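Local atomic coordinates of NAD-dependent benzaldehyde dehydrogenase (Legionella pneumophila, PDB entry 3RHE), a protein that is of uncertain activity, described as an NAD-dependent benzaldehyde dehydrogenase but built on the glyoxalase/bleomycin-resistance (vicinal oxygen chelate) fold. Residues A[22-25]-A[26-30]; A[51-55]-A[56-60]; A[78-81]-A[82-85]; A[86-90]-A[91-95]. All coordinates share one frame; numbering follows the deposited sequence.

Interaction 1. Residues A[22-25]-A[26-30]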
loop_
_atom_site.group_PDB
_atom_site.type_symbol
_atom_site.label_atom_id
_atom_site.label_comp_id
_atom_site.label_asym_id
_atom_site.label_seq_id
_atom_site.Cartn_x
_atom_site.Cartn_y
_atom_site.Cartn_z
ATOM N N GLU A 22 17.112 -0.501 6.116
ATOM C CA GLU A 22 18.326 0.074 6.690
ATOM C C GLU A 22 18.558 1.476 6.143
ATOM O O GLU A 22 18.936 2.396 6.888
ATOM C CB GLU A 22 19.539 -0.813 6.405
ATOM C CG GLU A 22 19.567 -2.106 7.213
ATOM C CD GLU A 22 19.541 -1.862 8.715
ATOM O OE1 GLU A 22 20.436 -1.145 9.225
ATOM O OE2 GLU A 22 18.622 -2.391 9.384
ATOM N N PHE A 23 18.343 1.634 4.838
ATOM C CA PHE A 23 18.449 2.946 4.218
ATOM C C PHE A 23 17.557 3.946 4.950
ATOM O O PHE A 23 18.005 4.998 5.367
ATOM C CB PHE A 23 18.074 2.891 2.732
ATOM C CG PHE A 23 18.083 4.242 2.059
ATOM C CD1 PHE A 23 19.272 4.796 1.595
ATOM C CD2 PHE A 23 16.914 4.962 1.909
ATOM C CE1 PHE A 23 19.284 6.036 0.979
ATOM C CE2 PHE A 23 16.913 6.193 1.303
ATOM C CZ PHE A 23 18.107 6.739 0.830
ATOM N N TYR A 24 16.290 3.594 5.124
ATOM C CA TYR A 24 15.332 4.501 5.745
ATOM C C TYR A 24 15.536 4.694 7.264
ATOM O O TYR A 24 15.386 5.803 7.781
ATOM C CB TYR A 24 13.897 4.086 5.382
ATOM C CG TYR A 24 13.547 4.533 3.981
ATOM C CD1 TYR A 24 13.235 5.857 3.726
ATOM C CD2 TYR A 24 13.581 3.646 2.905
ATOM C CE1 TYR A 24 12.940 6.292 2.449
ATOM C CE2 TYR A 24 13.278 4.072 1.612
ATOM C CZ TYR A 24 12.961 5.398 1.400
ATOM O OH TYR A 24 12.666 5.851 0.140
ATOM N N LYS A 25 15.895 3.626 7.971
ATOM C CA LYS A 25 16.227 3.760 9.382
ATOM C C LYS A 25 17.328 4.815 9.531
ATOM O O LYS A 25 17.251 5.689 10.386
ATOM C CB LYS A 25 16.672 2.420 9.972
ATOM C CG LYS A 25 17.564 2.542 11.218
ATOM C CD LYS A 25 16.821 3.177 12.384
ATOM C CE LYS A 25 17.751 3.496 13.566
ATOM N NZ LYS A 25 18.618 4.698 13.318
ATOM N N ASN A 26 18.330 4.742 8.661
ATOM C CA ASN A 26 19.447 5.679 8.679
ATOM C C ASN A 26 19.005 7.078 8.279
ATOM O O ASN A 26 19.343 8.064 8.947
ATOM C CB ASN A 26 20.550 5.197 7.735
ATOM C CG ASN A 26 21.819 6.021 7.843
ATOM O OD1 ASN A 26 22.393 6.435 6.833
ATOM N ND2 ASN A 26 22.269 6.259 9.072
ATOM N N LEU A 27 18.255 7.160 7.181
ATOM C CA LEU A 27 17.804 8.445 6.679
ATOM C C LEU A 27 16.938 9.158 7.703
ATOM O O LEU A 27 17.110 10.344 7.965
ATOM C CB LEU A 27 17.031 8.289 5.366
ATOM C CG LEU A 27 16.504 9.612 4.792
ATOM C CD1 LEU A 27 16.503 9.608 3.278
ATOM C CD2 LEU A 27 15.117 9.946 5.310
ATOM N N LEU A 28 16.010 8.414 8.284
ATOM C CA LEU A 28 14.980 8.996 9.125
ATOM C C LEU A 28 15.417 9.047 10.579
ATOM O O LEU A 28 14.770 9.687 11.398
ATOM C CB LEU A 28 13.693 8.180 9.011
ATOM C CG LEU A 28 13.015 8.094 7.648
ATOM C CD1 LEU A 28 11.865 7.089 7.707
ATOM C CD2 LEU A 28 12.514 9.475 7.222
ATOM N N ASP A 29 16.512 8.363 10.886
ATOM C CA ASP A 29 16.968 8.221 12.264
ATOM C C ASP A 29 15.813 7.743 13.129
ATOM O O ASP A 29 15.605 8.222 14.240
ATOM C CB ASP A 29 17.550 9.530 12.794
ATOM C CG ASP A 29 18.911 9.843 12.195
ATOM O OD1 ASP A 29 19.775 8.934 12.146
ATOM O OD2 ASP A 29 19.124 11.002 11.779
ATOM N N THR A 30 15.057 6.789 12.599
ATOM C CA THR A 30 13.919 6.226 13.306
ATOM C C THR A 30 13.867 4.730 13.062
ATOM O O THR A 30 14.275 4.241 12.004
ATOM C CB THR A 30 12.593 6.849 12.837
ATOM O OG1 THR A 30 11.520 6.375 13.661
ATOM C CG2 THR A 30 12.301 6.451 11.407
#
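Leu28 lies one helical turn beyond Tyr24 and packs over its carbonyl. Its CB is 3.2 Å from Tyr24 O. The next atom, CG, is 3.3 Å from the same Tyr24 O. It gets there because chi1 is -62°, which turns CG back beside the backbone N and toward the preceding turn. At the tip, Leu28 CD1 is 4.3 Å from Tyr24 CB and meets the ring obliquely. The carbonyl under this side chain is already engaged, since Leu28 N donates to Tyr24 O at 2.7 Å.

This is the last turn of helix 17-28, which packs on the curved sheet of the vicinal oxygen chelate fold. Tyr24 and Leu28 face that sheet and touch Phe42; Tyr24 also meets Leu50 and Leu52. Beside them, Phe23 and Leu27 repeat the i to i+4 spacing, with Phe23 CE2 4.0 Å from Leu27 CD1. The Phe23 ring also reaches Tyr24 within the turn: Phe23 CD2 sits 3.7 Å above the plane of the Tyr24 ring, over its centre.

At the end of the helix, Asp29 takes a positive phi of 51°. Thr30 N then makes a weak bond back to Lys25 O at 3.3 Å.

Interaction 2. Residues A[51-55]-A[56-60]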
loop_
_atom_site.group_PDB
_atom_site.type_symbol
_atom_site.label_atom_id
_atom_site.label_comp_id
_atom_site.label_asym_id
_atom_site.label_seq_id
_atom_site.Cartn_x
_atom_site.Cartn_y
_atom_site.Cartn_z
ATOM N N GLY A 51 5.441 2.617 3.840
ATOM C CA GLY A 51 5.682 1.194 3.711
ATOM C C GLY A 51 6.652 0.831 2.593
ATOM O O GLY A 51 6.614 1.384 1.482
ATOM N N LEU A 52 7.531 -0.117 2.895
ATOM C CA LEU A 52 8.474 -0.649 1.925
ATOM C C LEU A 52 8.092 -2.108 1.647
ATOM O O LEU A 52 8.191 -2.957 2.531
ATOM C CB LEU A 52 9.896 -0.564 2.473
ATOM C CG LEU A 52 10.309 0.805 3.036
ATOM C CD1 LEU A 52 11.649 0.702 3.787
ATOM C CD2 LEU A 52 10.371 1.878 1.929
ATOM N N TRP A 53 7.682 -2.385 0.414
ATOM C CA TRP A 53 7.055 -3.649 0.055
ATOM C C TRP A 53 7.813 -4.356 -1.079
ATOM O O TRP A 53 8.046 -3.778 -2.152
ATOM C CB TRP A 53 5.597 -3.352 -0.336
ATOM C CG TRP A 53 4.643 -4.507 -0.334
ATOM C CD1 TRP A 53 4.827 -5.751 0.220
ATOM C CD2 TRP A 53 3.319 -4.506 -0.890
ATOM N NE1 TRP A 53 3.697 -6.533 0.014
ATOM C CE2 TRP A 53 2.761 -5.788 -0.660
ATOM C CE3 TRP A 53 2.558 -3.547 -1.575
ATOM C CZ2 TRP A 53 1.478 -6.130 -1.088
ATOM C CZ3 TRP A 53 1.277 -3.897 -2.005
ATOM C CH2 TRP A 53 0.755 -5.178 -1.759
ATOM N N ALA A 54 8.219 -5.602 -0.828
ATOM C CA ALA A 54 8.976 -6.375 -1.809
ATOM C C ALA A 54 8.279 -6.410 -3.168
ATOM O O ALA A 54 7.134 -6.847 -3.283
ATOM C CB ALA A 54 9.259 -7.798 -1.305
ATOM N N GLN A 55 9.000 -5.957 -4.186
ATOM C CA GLN A 55 8.466 -5.804 -5.535
ATOM C C GLN A 55 7.847 -7.103 -6.052
ATOM O O GLN A 55 6.844 -7.089 -6.769
ATOM C CB GLN A 55 9.583 -5.342 -6.470
ATOM C CG GLN A 55 9.119 -4.707 -7.766
ATOM C CD GLN A 55 10.271 -4.074 -8.542
ATOM O OE1 GLN A 55 10.070 -3.506 -9.620
ATOM N NE2 GLN A 55 11.486 -4.171 -7.994
ATOM N N GLU A 56 8.441 -8.224 -5.665
ATOM C CA GLU A 56 8.002 -9.528 -6.135
ATOM C C GLU A 56 6.655 -9.931 -5.540
ATOM O O GLU A 56 5.980 -10.817 -6.059
ATOM C CB GLU A 56 9.070 -10.584 -5.821
ATOM C CG GLU A 56 9.719 -10.439 -4.439
ATOM C CD GLU A 56 10.961 -9.543 -4.436
ATOM O OE1 GLU A 56 12.085 -10.089 -4.491
ATOM O OE2 GLU A 56 10.828 -8.302 -4.363
ATOM N N GLU A 57 6.267 -9.274 -4.455
ATOM C CA GLU A 57 5.004 -9.576 -3.782
ATOM C C GLU A 57 3.800 -8.793 -4.306
ATOM O O GLU A 57 2.661 -9.077 -3.932
ATOM C CB GLU A 57 5.145 -9.319 -2.284
ATOM C CG GLU A 57 6.224 -10.159 -1.635
ATOM C CD GLU A 57 5.827 -11.615 -1.545
ATOM O OE1 GLU A 57 4.728 -11.881 -1.018
ATOM O OE2 GLU A 57 6.602 -12.484 -2.009
ATOM N N ILE A 58 4.031 -7.797 -5.151
ATOM C CA ILE A 58 2.925 -6.916 -5.520
ATOM C C ILE A 58 1.935 -7.569 -6.484
ATOM O O ILE A 58 2.328 -8.253 -7.423
ATOM C CB ILE A 58 3.405 -5.622 -6.191
ATOM C CG1 ILE A 58 4.595 -5.027 -5.438
ATOM C CG2 ILE A 58 2.256 -4.640 -6.298
ATOM C CD1 ILE A 58 4.330 -4.768 -3.989
ATOM N N GLU A 59 0.651 -7.343 -6.231
ATOM C CA GLU A 59 -0.393 -7.584 -7.208
ATOM C C GLU A 59 -1.210 -6.310 -7.247
ATOM O O GLU A 59 -1.550 -5.785 -6.196
ATOM C CB GLU A 59 -1.282 -8.756 -6.778
ATOM C CG GLU A 59 -0.558 -10.087 -6.762
ATOM C CD GLU A 59 -0.063 -10.470 -8.139
ATOM O OE1 GLU A 59 -0.712 -10.072 -9.136
ATOM O OE2 GLU A 59 0.967 -11.168 -8.230
ATOM N N PRO A 60 -1.516 -5.803 -8.452
ATOM C CA PRO A 60 -1.141 -6.378 -9.747
ATOM C C PRO A 60 0.357 -6.235 -9.977
ATOM O O PRO A 60 0.974 -5.349 -9.384
ATOM C CB PRO A 60 -1.901 -5.502 -10.762
ATOM C CG PRO A 60 -2.837 -4.655 -9.954
ATOM C CD PRO A 60 -2.200 -4.509 -8.613
HETATM O O HOH W 1 5.093 -7.618 -8.753
#
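Glu57 N donates to Ala54 O at 2.8 Å. The donor sits above the carbonyl plane, 48° out of it. This three-residue step belongs to the 3-10 turn that follows strand 49-54. A second bond of the same kind, Ile58 N to Gln55 O, is weak in length at 3.3 Å, though nearly straight. One water bridges two carbonyls of the turn. It donates to Gln55 O at 2.7 Å and to Ile58 O at 3.1 Å, so Gln55 O takes both the weak backbone bond and the water.

The apolar part is carried by Ile58 and Trp53. Ile58 CD1 stands over one face of the Trp53 indole, 3.5 Å from the centroid of its six-membered ring, in a CH-pi contact. The fit is tight, with Ile58 CD1 only 3.2 Å from Trp53 CE3. Ile58 reaches the ring because CG1 turns back beside its own N and chi2, at -56°, bends CD1 toward the indole. Glu57 CB comes obliquely to the indole, 3.9 Å from Trp53 NE1, while the rest of Glu57 runs off from the ring. Glu56 folds back so that its OE2 lies 3.5 Å from Ala54 CB.

Trp53 also meets Phe39 edge-to-face and Phe104 with planes nearly perpendicular. Beyond the turn the chain passes through the cis peptide before Pro60, where Arg119 and Arg117 bind the carbonyls of Glu59 and Pro60. The chemistry is therefore divided: main-chain bonds and a water hold the turn, and the side chains add apolar contacts, chiefly the Ile58 methyl over the Trp53 face.

Interaction 3. Residues A[78-81]-A[82-85]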
loop_
_atom_site.group_PDB
_atom_site.type_symbol
_atom_site.label_atom_id
_atom_site.label_comp_id
_atom_site.label_asym_id
_atom_site.label_seq_id
_atom_site.Cartn_x
_atom_site.Cartn_y
_atom_site.Cartn_z
ATOM N N ASN A 78 -13.889 -5.124 5.516
ATOM C CA ASN A 78 -14.066 -5.592 4.153
ATOM C C ASN A 78 -15.272 -4.930 3.505
ATOM O O ASN A 78 -15.257 -4.612 2.316
ATOM C CB ASN A 78 -14.212 -7.120 4.116
ATOM C CG ASN A 78 -12.905 -7.836 4.405
ATOM O OD1 ASN A 78 -11.912 -7.216 4.782
ATOM N ND2 ASN A 78 -12.903 -9.153 4.231
ATOM N N GLU A 79 -16.325 -4.740 4.294
ATOM C CA GLU A 79 -17.516 -4.038 3.826
ATOM C C GLU A 79 -17.197 -2.604 3.402
ATOM O O GLU A 79 -17.697 -2.131 2.398
ATOM C CB GLU A 79 -18.613 -4.048 4.905
ATOM C CG GLU A 79 -19.256 -5.420 5.127
ATOM C CD GLU A 79 -18.477 -6.332 6.087
ATOM O OE1 GLU A 79 -17.458 -5.905 6.683
ATOM O OE2 GLU A 79 -18.889 -7.500 6.232
HETATM N N MSE A 80 -16.363 -1.904 4.164
HETATM C CA MSE A 80 -15.975 -0.555 3.750
HETATM C C MSE A 80 -15.167 -0.594 2.440
HETATM O O MSE A 80 -15.334 0.265 1.575
HETATM C CB MSE A 80 -15.186 0.173 4.854
HETATM C CG MSE A 80 -14.794 1.596 4.467
HETATM SE SE MSE A 80 -16.362 2.669 3.998
HETATM C CE MSE A 80 -16.650 3.595 5.680
ATOM N N VAL A 81 -14.288 -1.585 2.301
ATOM C CA VAL A 81 -13.583 -1.784 1.031
ATOM C C VAL A 81 -14.565 -1.940 -0.131
ATOM O O VAL A 81 -14.397 -1.325 -1.171
ATOM C CB VAL A 81 -12.682 -3.036 1.061
ATOM C CG1 VAL A 81 -12.104 -3.305 -0.328
ATOM C CG2 VAL A 81 -11.592 -2.885 2.098
ATOM N N ASP A 82 -15.592 -2.777 0.044
ATOM C CA ASP A 82 -16.603 -2.953 -1.005
ATOM C C ASP A 82 -17.370 -1.662 -1.271
ATOM O O ASP A 82 -17.662 -1.326 -2.417
ATOM C CB ASP A 82 -17.598 -4.065 -0.640
ATOM C CG ASP A 82 -16.972 -5.441 -0.697
ATOM O OD1 ASP A 82 -16.053 -5.643 -1.524
ATOM O OD2 ASP A 82 -17.391 -6.308 0.088
ATOM N N GLU A 83 -17.702 -0.946 -0.207
ATOM C CA GLU A 83 -18.450 0.302 -0.354
ATOM C C GLU A 83 -17.639 1.318 -1.167
ATOM O O GLU A 83 -18.174 1.956 -2.068
ATOM C CB GLU A 83 -18.846 0.844 1.021
ATOM C CG GLU A 83 -19.354 2.287 1.067
ATOM C CD GLU A 83 -20.588 2.529 0.200
ATOM O OE1 GLU A 83 -21.320 1.568 -0.123
ATOM O OE2 GLU A 83 -20.824 3.702 -0.153
ATOM N N ILE A 84 -16.343 1.460 -0.869
ATOM C CA ILE A 84 -15.537 2.399 -1.640
ATOM C C ILE A 84 -15.386 1.921 -3.081
ATOM O O ILE A 84 -15.351 2.719 -4.010
ATOM C CB ILE A 84 -14.143 2.647 -1.015
ATOM C CG1 ILE A 84 -14.284 3.157 0.421
ATOM C CG2 ILE A 84 -13.366 3.642 -1.874
ATOM C CD1 ILE A 84 -12.988 3.242 1.193
ATOM N N HIS A 85 -15.289 0.609 -3.271
ATOM C CA HIS A 85 -15.203 0.084 -4.623
ATOM C C HIS A 85 -16.427 0.486 -5.451
ATOM O O HIS A 85 -16.311 0.868 -6.612
ATOM C CB HIS A 85 -15.071 -1.436 -4.620
ATOM C CG HIS A 85 -15.036 -2.024 -5.995
ATOM N ND1 HIS A 85 -16.090 -2.732 -6.531
ATOM C CD2 HIS A 85 -14.085 -1.979 -6.959
ATOM C CE1 HIS A 85 -15.784 -3.112 -7.758
ATOM N NE2 HIS A 85 -14.574 -2.662 -8.044
#
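Met80, a selenomethionine in this crystal, and Ile84 meet through their first torsions. In Met80, CG points opposite the backbone N (chi1 -179°), which carries the chain forward along the helix. In Ile84, CG1 swings back beside its own N (chi1 -57°), toward the preceding turn. Met80 CG and Ile84 CD1 come within 4.1 Å. A further bend at chi2 of Met80, 57°, places SE 4.2 Å from Ile84 CG1. The chi1 of Ile84 also lays CG1 over Met80 O at 3.3 Å.

Beneath them the backbone is regular alpha-helix. Ile84 N donates to Met80 O at 2.9 Å, and His85 N to Val81 O at 3.0 Å. The bonds from Asp82 N to Asn78 O and from Glu83 N to Glu79 O continue the ladder. The acidic ends turn to other partners: Asp82 OD1 bonds Tyr106 OH, and Glu83 OE1 makes a salt bridge with Arg86.

This is the first half of helix 78-90, at the surface. Val81 is its buried side chain and packs on Tyr106, Phe108 and Cys122. Ile84 touches Ile120, and His85 meets Phe108 edge-to-face, so this face of the helix lies on strands 105-111 and 117-123.

Interaction 4. Residues A[86-90]-A[91-95]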
loop_
_atom_site.group_PDB
_atom_site.type_symbol
_atom_site.label_atom_id
_atom_site.label_comp_id
_atom_site.label_asym_id
_atom_site.label_seq_id
_atom_site.Cartn_x
_atom_site.Cartn_y
_atom_site.Cartn_z
ATOM N N ARG A 86 -17.603 0.383 -4.841
ATOM C CA ARG A 86 -18.831 0.813 -5.494
ATOM C C ARG A 86 -18.788 2.298 -5.849
ATOM O O ARG A 86 -19.112 2.683 -6.971
ATOM C CB ARG A 86 -20.032 0.515 -4.597
ATOM C CG ARG A 86 -21.359 0.914 -5.206
ATOM C CD ARG A 86 -22.511 0.260 -4.471
ATOM N NE ARG A 86 -22.716 0.812 -3.134
ATOM C CZ ARG A 86 -23.756 0.502 -2.360
ATOM N NH1 ARG A 86 -24.678 -0.348 -2.804
ATOM N NH2 ARG A 86 -23.880 1.040 -1.149
ATOM N N GLN A 87 -18.378 3.134 -4.898
ATOM C CA GLN A 87 -18.285 4.571 -5.158
ATOM C C GLN A 87 -17.334 4.864 -6.325
ATOM O O GLN A 87 -17.648 5.671 -7.202
ATOM C CB GLN A 87 -17.812 5.336 -3.913
ATOM C CG GLN A 87 -18.816 5.418 -2.780
ATOM C CD GLN A 87 -18.201 5.971 -1.505
ATOM O OE1 GLN A 87 -18.724 5.771 -0.406
ATOM N NE2 GLN A 87 -17.079 6.662 -1.646
ATOM N N TRP A 88 -16.178 4.205 -6.336
ATOM C CA TRP A 88 -15.179 4.457 -7.375
ATOM C C TRP A 88 -15.653 3.988 -8.758
ATOM O O TRP A 88 -15.383 4.640 -9.773
ATOM C CB TRP A 88 -13.822 3.829 -6.994
ATOM C CG TRP A 88 -13.040 4.613 -5.934
ATOM C CD1 TRP A 88 -13.551 5.504 -5.020
ATOM C CD2 TRP A 88 -11.627 4.541 -5.672
ATOM N NE1 TRP A 88 -12.538 6.002 -4.225
ATOM C CE2 TRP A 88 -11.353 5.421 -4.596
ATOM C CE3 TRP A 88 -10.565 3.827 -6.246
ATOM C CZ2 TRP A 88 -10.061 5.609 -4.090
ATOM C CZ3 TRP A 88 -9.279 4.006 -5.730
ATOM C CH2 TRP A 88 -9.043 4.891 -4.666
ATOM N N SER A 89 -16.365 2.866 -8.801
ATOM C CA SER A 89 -16.941 2.398 -10.059
ATOM C C SER A 89 -17.957 3.415 -10.573
ATOM O O SER A 89 -17.958 3.766 -11.748
ATOM C CB SER A 89 -17.609 1.035 -9.885
ATOM O OG SER A 89 -16.650 0.059 -9.504
ATOM N N ASP A 90 -18.809 3.890 -9.672
ATOM C CA ASP A 90 -19.800 4.910 -10.006
ATOM C C ASP A 90 -19.142 6.185 -10.525
ATOM O O ASP A 90 -19.684 6.865 -11.399
ATOM C CB ASP A 90 -20.686 5.209 -8.792
ATOM C CG ASP A 90 -21.703 4.106 -8.530
ATOM O OD1 ASP A 90 -21.852 3.216 -9.401
ATOM O OD2 ASP A 90 -22.349 4.123 -7.458
ATOM N N LYS A 91 -17.956 6.484 -10.001
ATOM C CA LYS A 91 -17.217 7.690 -10.371
ATOM C C LYS A 91 -16.382 7.476 -11.625
ATOM O O LYS A 91 -15.710 8.389 -12.099
ATOM C CB LYS A 91 -16.305 8.130 -9.217
ATOM C CG LYS A 91 -17.027 8.814 -8.074
ATOM C CD LYS A 91 -16.160 8.858 -6.820
ATOM C CE LYS A 91 -16.832 9.665 -5.713
ATOM N NZ LYS A 91 -15.909 9.892 -4.575
ATOM N N GLU A 92 -16.396 6.254 -12.131
ATOM C CA GLU A 92 -15.668 5.926 -13.347
ATOM C C GLU A 92 -14.149 5.969 -13.162
ATOM O O GLU A 92 -13.411 6.291 -14.084
ATOM C CB GLU A 92 -16.141 6.823 -14.500
ATOM C CG GLU A 92 -17.620 6.590 -14.836
ATOM C CD GLU A 92 -18.096 7.321 -16.093
ATOM O OE1 GLU A 92 -17.311 8.081 -16.706
ATOM O OE2 GLU A 92 -19.277 7.128 -16.464
ATOM N N ILE A 93 -13.693 5.622 -11.963
ATOM C CA ILE A 93 -12.266 5.525 -11.691
ATOM C C ILE A 93 -11.743 4.191 -12.219
ATOM O O ILE A 93 -12.286 3.134 -11.893
ATOM C CB ILE A 93 -11.983 5.694 -10.184
ATOM C CG1 ILE A 93 -12.347 7.125 -9.756
ATOM C CG2 ILE A 93 -10.521 5.359 -9.850
ATOM C CD1 ILE A 93 -12.635 7.270 -8.281
ATOM N N SER A 94 -10.711 4.242 -13.058
ATOM C CA SER A 94 -10.147 3.031 -13.640
ATOM C C SER A 94 -9.669 2.126 -12.529
ATOM O O SER A 94 -8.947 2.559 -11.627
ATOM C CB SER A 94 -8.982 3.336 -14.595
ATOM O OG SER A 94 -9.419 4.146 -15.673
ATOM N N ILE A 95 -10.080 0.867 -12.606
ATOM C CA ILE A 95 -9.734 -0.126 -11.604
ATOM C C ILE A 95 -8.912 -1.220 -12.268
ATOM O O ILE A 95 -9.338 -1.804 -13.270
ATOM C CB ILE A 95 -11.010 -0.710 -10.955
ATOM C CG1 ILE A 95 -11.655 0.350 -10.048
ATOM C CG2 ILE A 95 -10.705 -1.977 -10.167
ATOM C CD1 ILE A 95 -13.079 0.055 -9.677
#
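Ile93 CD1 lies over one face of the Trp88 indole, 3.8 Å from the centroid of the five-membered ring. It is a CH-pi contact, 20° off the ring normal, with CD1 closest to Trp88 CG at 3.6 Å. The second branch of Ile93, CG2, comes 3.9 Å from Trp88 CE3, so the two branches rest on different parts of the indole. Nearby, Ile95 CD1 reaches Ser89 OG at 3.6 Å, while that hydroxyl bonds the carbonyl of His85.

The backbone brings Ile93 back over the helix. This is a Schellman motif, closing helix 78-90. Ile93 N donates to Trp88 O at 2.9 Å, almost straight, and Glu92 N to Ser89 O at 3.0 Å. Glu92 has a phi of 69°, which turns the chain across the helix end. Lys91 N still bonds Gln87 O at 2.9 Å, and the aliphatic part of its extended side chain runs past the same carbonyl.

Further out, Trp88 packs on the sheet. Its ring meets Phe108 edge-to-face and touches Leu118 and Ile120. Past the cap, Ser94 makes a backbone bond with Val111, and the chain enters strand 95-98.

In the fold
Interactions 1, 3 and 4 are surface contacts, while interaction 2 is partly buried, its centre about 8 Å from that of the chain. Interactions 3 and 4 share helix 78-90 and touch where His85 NE2 meets Ile95 CD1 at 3.5 Å. Interaction 1 ends the other helix, 17-28, on the opposite side of the chain's centre. It reaches interaction 2, where Tyr24 CD2 packs on Leu52 CD1 at 3.6 Å. Interactions 1 and 4 both end a helix with a positive phi, but the bond reaching back five residues is weak in interaction 1. Interactions 2 and 4 each set an isoleucine methyl on a tryptophan face; interaction 3 is plain i to i+4 packing early in its helix.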